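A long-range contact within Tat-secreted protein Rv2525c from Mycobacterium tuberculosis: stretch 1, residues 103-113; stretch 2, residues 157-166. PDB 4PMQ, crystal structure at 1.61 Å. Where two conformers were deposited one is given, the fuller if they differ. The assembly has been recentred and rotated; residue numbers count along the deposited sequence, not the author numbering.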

# COMPACT_ATOMS: atom_id res chain seq x y z
N ALA A 103 9.52 9.41 1.66
CA ALA A 103 8.27 8.69 1.89
C ALA A 103 8.44 7.19 1.57
O ALA A 103 9.07 6.86 0.56
N PRO A 104 7.83 6.28 2.37
CA PRO A 104 7.95 4.85 2.08
C PRO A 104 7.03 4.42 0.97
O PRO A 104 6.18 5.20 0.50
N ILE A 105 7.14 3.14 0.58
CA ILE A 105 6.20 2.51 -0.34
C ILE A 105 5.75 1.23 0.34
O ILE A 105 6.59 0.42 0.79
N TYR A 106 4.45 1.08 0.45
CA TYR A 106 3.90 -0.14 1.06
C TYR A 106 3.80 -1.26 0.03
O TYR A 106 2.90 -1.21 -0.82
N ALA A 107 4.74 -2.23 0.07
CA ALA A 107 4.74 -3.43 -0.78
C ALA A 107 3.58 -4.34 -0.35
O ALA A 107 3.41 -4.59 0.86
N SER A 108 2.78 -4.85 -1.32
CA SER A 108 1.62 -5.65 -0.94
C SER A 108 1.83 -7.15 -0.87
O SER A 108 2.41 -7.79 -1.78
N ILE A 109 1.31 -7.72 0.23
CA ILE A 109 1.23 -9.15 0.51
C ILE A 109 -0.30 -9.36 0.58
O ILE A 109 -0.85 -9.44 1.68
N ASP A 110 -0.98 -9.36 -0.60
CA ASP A 110 -2.43 -9.46 -0.73
C ASP A 110 -2.86 -10.93 -0.66
O ASP A 110 -3.47 -11.48 -1.57
N ASP A 111 -2.46 -11.58 0.44
CA ASP A 111 -2.63 -13.00 0.69
C ASP A 111 -2.64 -13.29 2.18
O ASP A 111 -2.31 -12.41 3.01
N ASN A 112 -2.95 -14.54 2.52
CA ASN A 112 -2.97 -15.07 3.88
C ASN A 112 -1.96 -16.22 3.89
O ASN A 112 -2.34 -17.40 3.78
N PRO A 113 -0.66 -15.88 3.94
CA PRO A 113 0.37 -16.92 3.76
C PRO A 113 0.65 -17.77 4.99
O PRO A 113 0.50 -17.31 6.13
N SER A 157 9.58 -1.12 7.81
CA SER A 157 9.51 -0.04 8.80
C SER A 157 8.09 0.45 9.01
O SER A 157 7.80 1.08 10.03
N TYR A 158 7.22 0.25 8.00
CA TYR A 158 5.81 0.69 8.06
C TYR A 158 4.92 -0.50 7.82
O TYR A 158 5.22 -1.38 7.00
N PHE A 159 3.78 -0.54 8.55
CA PHE A 159 2.90 -1.70 8.47
C PHE A 159 1.45 -1.27 8.28
O PHE A 159 0.94 -0.41 9.00
N TRP A 160 0.79 -1.84 7.28
CA TRP A 160 -0.59 -1.53 6.94
C TRP A 160 -1.36 -2.83 7.00
O TRP A 160 -1.11 -3.73 6.20
N GLN A 161 -2.21 -2.97 8.04
CA GLN A 161 -2.89 -4.23 8.26
C GLN A 161 -4.10 -4.44 7.38
O GLN A 161 -4.96 -3.54 7.31
N HIS A 162 -4.22 -5.65 6.80
CA HIS A 162 -5.46 -6.10 6.15
C HIS A 162 -6.05 -7.22 7.02
O HIS A 162 -5.35 -7.78 7.86
N ASN A 163 -7.32 -7.53 6.84
CA ASN A 163 -8.00 -8.46 7.74
C ASN A 163 -8.13 -9.92 7.24
O ASN A 163 -8.78 -10.73 7.90
N TRP A 164 -7.49 -10.26 6.12
CA TRP A 164 -7.58 -11.62 5.62
C TRP A 164 -6.53 -12.44 6.34
O TRP A 164 -5.36 -12.45 5.92
N GLY A 165 -6.94 -13.08 7.43
CA GLY A 165 -6.00 -13.86 8.24
C GLY A 165 -5.59 -13.12 9.50
O GLY A 165 -4.60 -13.50 10.15
N SER A 166 -6.33 -12.04 9.84
CA SER A 166 -6.13 -11.32 11.11
C SER A 166 -7.28 -11.71 12.06
O SER A 166 -8.40 -11.94 11.59

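A direct hydrogen bond between the stretches runs from a side chain to a main-chain carbonyl: His162 NE2 donates to Ile109 O at 2.9 Å, with an N-H...acceptor angle of 150°. The imidazole (chi1 67°, p) is held from both nitrogens, because ND1 of His162 accepts from Trp164 N at 3.1 Å (148°). With NE2 donating and ND1 accepting, the ring is fixed in orientation, and Asp111 O also lies near its plane, 3.3 Å from His162 CE1.

No backbone pairing joins the strands. Their axes approach to 8.0 Å at 50°, and aromatic side chains fill the gap. Tyr106 (m, chi2 84°) points toward stretch 2 and has 103 Å² covered by it, the largest such area here. Its OH lies 3.4 Å from Tyr158 CB and its CE2 3.5 Å from Trp160 CB. Trp160 (t) turns its edge to the Tyr106 face; the tyrosine and five-membered ring centroids are 6.0 Å apart, with planes at 86°. Tyr158 (m) receives Pro104 over one face: Pro104 CG stands 3.8 Å from the ring centroid, 21° off the normal, a CH-pi contact. Ile105 and Phe159, by contrast, direct their CA-to-CB bonds away.

At the other end, Trp164 (t) points toward stretch 1 and covers Asn112 (t). Asn112 CB sits 3.6 Å from the centroid of the five-membered ring, only 11° off its normal, while Trp164 CZ3 approaches Asp111 CA at 3.5 Å. Water 1 bridges the same pair, accepting from Asn112 ND2 at 3.0 Å and Trp164 NE1 at 3.2 Å. Asn112 OD1 lies 3.6 Å from Gly165 CA; an ideal CB on that glycine would fall 2.3 Å from Asn112 OD1, a clash, and its backbone angles (103/13) independently call for glycine.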

# COMPACT_ATOMS: atom_id res chain seq x y z
CB ALA A 103 7.15 9.29 1.03
CB PRO A 104 7.49 4.19 3.41
CG PRO A 104 6.44 5.17 3.92
CD PRO A 104 7.00 6.53 3.58
CB ILE A 105 6.78 2.25 -1.75
CG1 ILE A 105 7.27 3.55 -2.43
CG2 ILE A 105 5.78 1.47 -2.64
CD1 ILE A 105 8.20 3.26 -3.68
CB TYR A 106 2.52 0.14 1.64
CG TYR A 106 2.54 0.90 2.95
CD1 TYR A 106 2.62 2.30 2.96
CD2 TYR A 106 2.43 0.24 4.17
CE1 TYR A 106 2.61 3.01 4.17
CE2 TYR A 106 2.36 0.95 5.37
CZ TYR A 106 2.47 2.33 5.37
OH TYR A 106 2.38 3.01 6.58
CB ALA A 107 6.07 -4.15 -0.67
CB SER A 108 0.46 -5.37 -1.90
OG SER A 108 0.18 -3.99 -1.82
CB ILE A 109 2.01 -9.66 1.75
CG1 ILE A 109 3.51 -9.19 1.79
CG2 ILE A 109 1.88 -11.20 1.84
CD1 ILE A 109 4.36 -9.51 0.58
CB ASP A 110 -2.84 -8.79 -2.07
CG ASP A 110 -4.33 -8.70 -2.29
OD1 ASP A 110 -5.08 -8.63 -1.28
OD2 ASP A 110 -4.76 -8.77 -3.46
CB ASP A 111 -1.43 -13.75 0.04
CG ASP A 111 -1.62 -14.00 -1.45
OD1 ASP A 111 -2.54 -14.76 -1.81
OD2 ASP A 111 -0.86 -13.41 -2.25
CB ASN A 112 -4.40 -15.52 4.26
CG ASN A 112 -4.44 -16.09 5.66
OD1 ASN A 112 -3.53 -15.83 6.45
ND2 ASN A 112 -5.49 -16.88 5.97
CB PRO A 113 1.63 -16.10 3.43
CG PRO A 113 1.43 -14.83 4.20
CD PRO A 113 -0.04 -14.54 4.06
CB SER A 157 10.40 1.13 8.38
OG SER A 157 11.77 0.75 8.50
CB TYR A 158 5.52 1.78 7.03
CG TYR A 158 6.18 3.11 7.34
CD1 TYR A 158 5.51 4.08 8.07
CD2 TYR A 158 7.46 3.42 6.84
CE1 TYR A 158 6.09 5.32 8.35
CE2 TYR A 158 8.06 4.65 7.15
CZ TYR A 158 7.36 5.60 7.88
OH TYR A 158 7.87 6.85 8.17
CB PHE A 159 3.08 -2.54 9.75
CG PHE A 159 4.52 -2.97 9.92
CD1 PHE A 159 5.06 -3.98 9.12
CD2 PHE A 159 5.38 -2.28 10.78
CE1 PHE A 159 6.40 -4.33 9.21
CE2 PHE A 159 6.74 -2.63 10.86
CZ PHE A 159 7.24 -3.64 10.07
CB TRP A 160 -0.65 -0.89 5.54
CG TRP A 160 -2.02 -0.66 4.97
CD1 TRP A 160 -3.20 -0.62 5.64
CD2 TRP A 160 -2.32 -0.40 3.59
NE1 TRP A 160 -4.24 -0.36 4.77
CE2 TRP A 160 -3.72 -0.22 3.50
CE3 TRP A 160 -1.54 -0.27 2.43
CZ2 TRP A 160 -4.37 -0.02 2.28
CZ3 TRP A 160 -2.19 -0.08 1.22
CH2 TRP A 160 -3.58 0.08 1.15
CB GLN A 161 -3.33 -4.34 9.73
CG GLN A 161 -4.04 -5.68 10.03
CD GLN A 161 -4.50 -5.71 11.47
OE1 GLN A 161 -3.80 -5.22 12.35
NE2 GLN A 161 -5.71 -6.22 11.72
CB HIS A 162 -5.35 -6.50 4.67
CG HIS A 162 -4.55 -7.73 4.35
ND1 HIS A 162 -5.01 -9.01 4.66
CD2 HIS A 162 -3.41 -7.84 3.63
CE1 HIS A 162 -4.13 -9.85 4.12
NE2 HIS A 162 -3.15 -9.20 3.49
CB ASN A 163 -9.38 -7.89 8.05
CG ASN A 163 -9.28 -6.68 8.96
OD1 ASN A 163 -8.19 -6.38 9.52
ND2 ASN A 163 -10.40 -6.00 9.16
CB TRP A 164 -7.39 -11.62 4.10
CG TRP A 164 -7.44 -12.99 3.48
CD1 TRP A 164 -7.97 -14.13 4.03
CD2 TRP A 164 -6.97 -13.36 2.18
NE1 TRP A 164 -7.80 -15.19 3.17
CE2 TRP A 164 -7.25 -14.73 2.00
CE3 TRP A 164 -6.37 -12.64 1.13
CZ2 TRP A 164 -6.88 -15.42 0.83
CZ3 TRP A 164 -6.07 -13.32 -0.05
CH2 TRP A 164 -6.32 -14.69 -0.18
CB SER A 166 -6.14 -9.81 10.88
OG SER A 166 -5.04 -9.41 10.05
O HOH W 1 -6.98 -18.25 3.79